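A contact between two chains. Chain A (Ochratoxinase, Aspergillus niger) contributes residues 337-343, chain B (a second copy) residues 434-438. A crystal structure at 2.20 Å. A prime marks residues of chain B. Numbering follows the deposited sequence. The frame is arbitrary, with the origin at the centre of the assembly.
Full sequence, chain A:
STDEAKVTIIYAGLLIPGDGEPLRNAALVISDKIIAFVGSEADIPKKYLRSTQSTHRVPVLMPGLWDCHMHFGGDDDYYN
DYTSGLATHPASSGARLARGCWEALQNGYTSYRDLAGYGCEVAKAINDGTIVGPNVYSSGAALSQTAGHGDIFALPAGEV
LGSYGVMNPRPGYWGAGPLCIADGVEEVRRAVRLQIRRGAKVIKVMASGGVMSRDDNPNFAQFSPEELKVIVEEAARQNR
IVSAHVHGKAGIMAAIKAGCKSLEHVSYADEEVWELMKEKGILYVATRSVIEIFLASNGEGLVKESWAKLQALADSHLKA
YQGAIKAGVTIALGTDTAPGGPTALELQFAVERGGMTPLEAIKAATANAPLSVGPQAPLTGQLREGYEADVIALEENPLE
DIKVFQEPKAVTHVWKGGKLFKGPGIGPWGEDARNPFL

Chain A 337-343: TAPGGPT
Chain B (434-438) RNPFL

Two tight turns meet here, neither stretch forming a regular helix or strand. In chain A, Ala338 to Gly341 make a type II turn: Pro339 sits at phi/psi -50/135 and Gly340 at 77/9, and Gly341 N closes the turn on Ala338 O at 2.8 Å. Thr337 (-149/171) and Ala338 (-74/152) lead in extended; Gly341 (-74/180) and Pro342 (-77/61) lead out to Thr343 (-67/-29), whose N makes a weak bond to Gly341 O at 2.8 Å. Chain B ends in a type I turn from Asn435′ to Leu438′, with Asn435′ at -62/114, Pro436′ at -72/-6 and Phe437′ at -102/5. Its backbone closure is weak, Leu438′ N to Asn435′ O at 3.3 Å. Arg434′ (-132/146) enters the turn extended, and its side chain stays out of reach of the chain A stretch. The register is set by Gly341 and Phe437′, whose CA atoms lie 4.9 Å apart.

The first rule is a side chain that serves both turn and partner. Asn435′, with chi1 t (179°) and chi2 -9°, accepts a hydrogen bond at OD1 from Phe437′ N (2.9 Å, 164°), while its ND2 donates to Gly340 O (2.8 Å, 148°). One amide thus braces its own turn and ties it to the carbonyl of the opposing one.

Phe437′ has the largest covered area, 73 Å². With chi1 m (-60°) and chi2 -73°, its ring lies against the chain A turn: Pro339 O sits over one face, 3.5 Å from Phe437′ CG, and Ala338 CB approaches obliquely, 4.2 Å from Phe437′ CD1. Its backbone takes part too, since Gly341 CA lies 3.5 Å from Phe437′ O in a CA-H...O contact with an angle of 162° at the hydrogen.

The two glycines follow different rules. Positive phi favours glycine at Gly340, and an ideal CB there would point toward chain B, a tight 3.4 Å from Phe437′ CD2. At Gly341 the constraint is within chain A: a CB would point away from chain B and clash with Thr337 OG1 at 2.4 Å, with Thr337 at chi1 t (-168°).

Leu438′, the C-terminal residue, points its CA-to-CB bond sideways, but chi1 m (-62°) and chi2 t (-179°) bring its end nearer. Leu438′ CD2 reaches 3.6 Å from Pro342 N and 3.9 Å from Pro342 CB, an apolar contact with the C-gamma endo proline. Altogether 262 Å² is buried, counting both sides.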

ATOM      1  N   THR A 337     -22.502  30.065   0.737  1.00 15.48           N
ATOM      2  CA  THR A 337     -22.811  29.829  -0.669  1.00 16.00           C
ATOM      3  C   THR A 337     -21.527  29.786  -1.510  1.00 15.33           C
ATOM      4  O   THR A 337     -20.441  30.089  -1.034  1.00 14.06           O
ATOM      5  CB  THR A 337     -23.761  30.942  -1.168  1.00 16.47           C
ATOM      6  OG1 THR A 337     -24.298  30.594  -2.440  1.00 17.35           O
ATOM      7  CG2 THR A 337     -23.031  32.264  -1.261  1.00 15.70           C
ATOM      8  N   ALA A 338     -21.670  29.399  -2.771  1.00 16.16           N
ATOM      9  CA  ALA A 338     -20.562  29.406  -3.725  1.00 15.97           C
ATOM     10  C   ALA A 338     -20.242  30.832  -4.139  1.00 15.79           C
ATOM     11  O   ALA A 338     -21.114  31.696  -4.147  1.00 15.68           O
ATOM     12  CB  ALA A 338     -20.934  28.582  -4.966  1.00 17.01           C
ATOM     13  N   PRO A 339     -18.983  31.087  -4.511  1.00 15.93           N
ATOM     14  CA  PRO A 339     -18.578  32.394  -5.093  1.00 15.94           C
ATOM     15  C   PRO A 339     -19.468  32.844  -6.243  1.00 16.98           C
ATOM     16  O   PRO A 339     -19.846  32.030  -7.077  1.00 17.97           O
ATOM     17  CB  PRO A 339     -17.178  32.112  -5.617  1.00 15.71           C
ATOM     18  CG  PRO A 339     -16.650  31.074  -4.656  1.00 14.99           C
ATOM     19  CD  PRO A 339     -17.820  30.207  -4.295  1.00 15.43           C
ATOM     20  N   GLY A 340     -19.853  34.114  -6.213  1.00 17.04           N
ATOM     21  CA  GLY A 340     -20.845  34.642  -7.113  1.00 18.25           C
ATOM     22  C   GLY A 340     -22.265  34.280  -6.740  1.00 19.23           C
ATOM     23  O   GLY A 340     -23.203  34.558  -7.490  1.00 20.13           O
ATOM     24  N   GLY A 341     -22.441  33.687  -5.565  1.00 19.29           N
ATOM     25  CA  GLY A 341     -23.768  33.371  -5.055  1.00 20.26           C
ATOM     26  C   GLY A 341     -24.488  34.615  -4.570  1.00 20.67           C
ATOM     27  O   GLY A 341     -23.947  35.722  -4.636  1.00 20.17           O
ATOM     28  N   PRO A 342     -25.729  34.449  -4.086  1.00 21.61           N
ATOM     29  CA  PRO A 342     -26.585  35.550  -3.680  1.00 21.96           C
ATOM     30  C   PRO A 342     -26.193  36.123  -2.323  1.00 21.13           C
ATOM     31  O   PRO A 342     -27.001  36.128  -1.403  1.00 21.58           O
ATOM     32  CB  PRO A 342     -27.958  34.895  -3.612  1.00 23.49           C
ATOM     33  CG  PRO A 342     -27.662  33.492  -3.202  1.00 23.21           C
ATOM     34  CD  PRO A 342     -26.394  33.145  -3.925  1.00 22.47           C
ATOM     35  N   THR A 343     -24.970  36.633  -2.209  1.00 20.01           N
ATOM     36  CA  THR A 343     -24.490  37.144  -0.941  1.00 19.60           C
ATOM     37  C   THR A 343     -25.219  38.421  -0.436  1.00 20.27           C
ATOM     38  O   THR A 343     -25.343  38.639   0.771  1.00 19.75           O
ATOM     39  CB  THR A 343     -22.978  37.414  -1.003  1.00 18.84           C
ATOM     40  OG1 THR A 343     -22.675  38.226  -2.143  1.00 18.98           O
ATOM     41  CG2 THR A 343     -22.201  36.080  -1.073  1.00 18.24           C
TER
ATOM     42  N   ARG B 434     -26.439  34.895 -17.808  1.00 34.89           N
ATOM     43  CA  ARG B 434     -26.965  35.066 -16.459  1.00 36.33           C
ATOM     44  C   ARG B 434     -25.939  34.480 -15.506  1.00 33.91           C
ATOM     45  O   ARG B 434     -25.255  33.539 -15.849  1.00 32.02           O
ATOM     46  CB  ARG B 434     -28.311  34.342 -16.295  1.00 39.69           C
ATOM     47  CG  ARG B 434     -29.476  35.090 -16.937  1.00 43.12           C
ATOM     48  CD  ARG B 434     -30.757  34.255 -17.228  1.00 46.94           C
ATOM     49  NE  ARG B 434     -31.736  34.099 -16.117  1.00 52.21           N
ATOM     50  CZ  ARG B 434     -32.030  32.983 -15.407  1.00 54.57           C
ATOM     51  NH1 ARG B 434     -31.406  31.810 -15.599  1.00 55.16           N
ATOM     52  NH2 ARG B 434     -32.971  33.042 -14.454  1.00 55.71           N
ATOM     53  N   ASN B 435     -25.815  35.068 -14.327  1.00 33.16           N
ATOM     54  CA  ASN B 435     -24.935  34.537 -13.308  1.00 31.74           C
ATOM     55  C   ASN B 435     -25.406  33.143 -12.928  1.00 31.17           C
ATOM     56  O   ASN B 435     -26.480  32.986 -12.359  1.00 32.07           O
ATOM     57  CB  ASN B 435     -24.928  35.462 -12.090  1.00 32.40           C
ATOM     58  CG  ASN B 435     -24.037  34.959 -10.975  1.00 32.35           C
ATOM     59  OD1 ASN B 435     -23.541  33.847 -11.008  1.00 31.25           O
ATOM     60  ND2 ASN B 435     -23.863  35.778  -9.954  1.00 33.63           N
ATOM     61  N   PRO B 436     -24.598  32.120 -13.223  1.00 29.73           N
ATOM     62  CA  PRO B 436     -25.068  30.748 -12.976  1.00 29.79           C
ATOM     63  C   PRO B 436     -25.135  30.370 -11.527  1.00 30.54           C
ATOM     64  O   PRO B 436     -25.635  29.313 -11.227  1.00 31.41           O
ATOM     65  CB  PRO B 436     -24.032  29.878 -13.672  1.00 28.58           C
ATOM     66  CG  PRO B 436     -22.809  30.725 -13.737  1.00 28.08           C
ATOM     67  CD  PRO B 436     -23.256  32.154 -13.815  1.00 28.44           C
ATOM     68  N   PHE B 437     -24.670  31.232 -10.623  1.00 30.79           N
ATOM     69  CA  PHE B 437     -24.622  30.914  -9.198  1.00 31.57           C
ATOM     70  C   PHE B 437     -25.754  31.557  -8.416  1.00 33.19           C
ATOM     71  O   PHE B 437     -25.812  31.445  -7.194  1.00 34.26           O
ATOM     72  CB  PHE B 437     -23.255  31.304  -8.625  1.00 31.21           C
ATOM     73  CG  PHE B 437     -22.110  30.585  -9.280  1.00 29.43           C
ATOM     74  CD1 PHE B 437     -21.878  29.246  -9.017  1.00 29.38           C
ATOM     75  CD2 PHE B 437     -21.288  31.239 -10.176  1.00 28.15           C
ATOM     76  CE1 PHE B 437     -20.831  28.580  -9.616  1.00 28.28           C
ATOM     77  CE2 PHE B 437     -20.259  30.570 -10.818  1.00 27.05           C
ATOM     78  CZ  PHE B 437     -20.017  29.243 -10.520  1.00 27.10           C
ATOM     79  N   LEU B 438     -26.669  32.205  -9.128  1.00 33.32           N
ATOM     80  CA  LEU B 438     -27.891  32.708  -8.527  1.00 35.20           C
ATOM     81  C   LEU B 438     -29.033  31.720  -8.784  1.00 35.97           C
ATOM     82  O   LEU B 438     -30.018  31.650  -8.019  1.00 37.80           O
ATOM     83  CB  LEU B 438     -28.230  34.091  -9.081  1.00 35.24           C
ATOM     84  CG  LEU B 438     -27.210  35.199  -8.802  1.00 35.20           C
ATOM     85  CD1 LEU B 438     -27.678  36.528  -9.387  1.00 35.52           C
ATOM     86  CD2 LEU B 438     -26.950  35.359  -7.315  1.00 36.64           C
ATOM     87  OXT LEU B 438     -29.011  30.953  -9.755  1.00 35.00           O
TER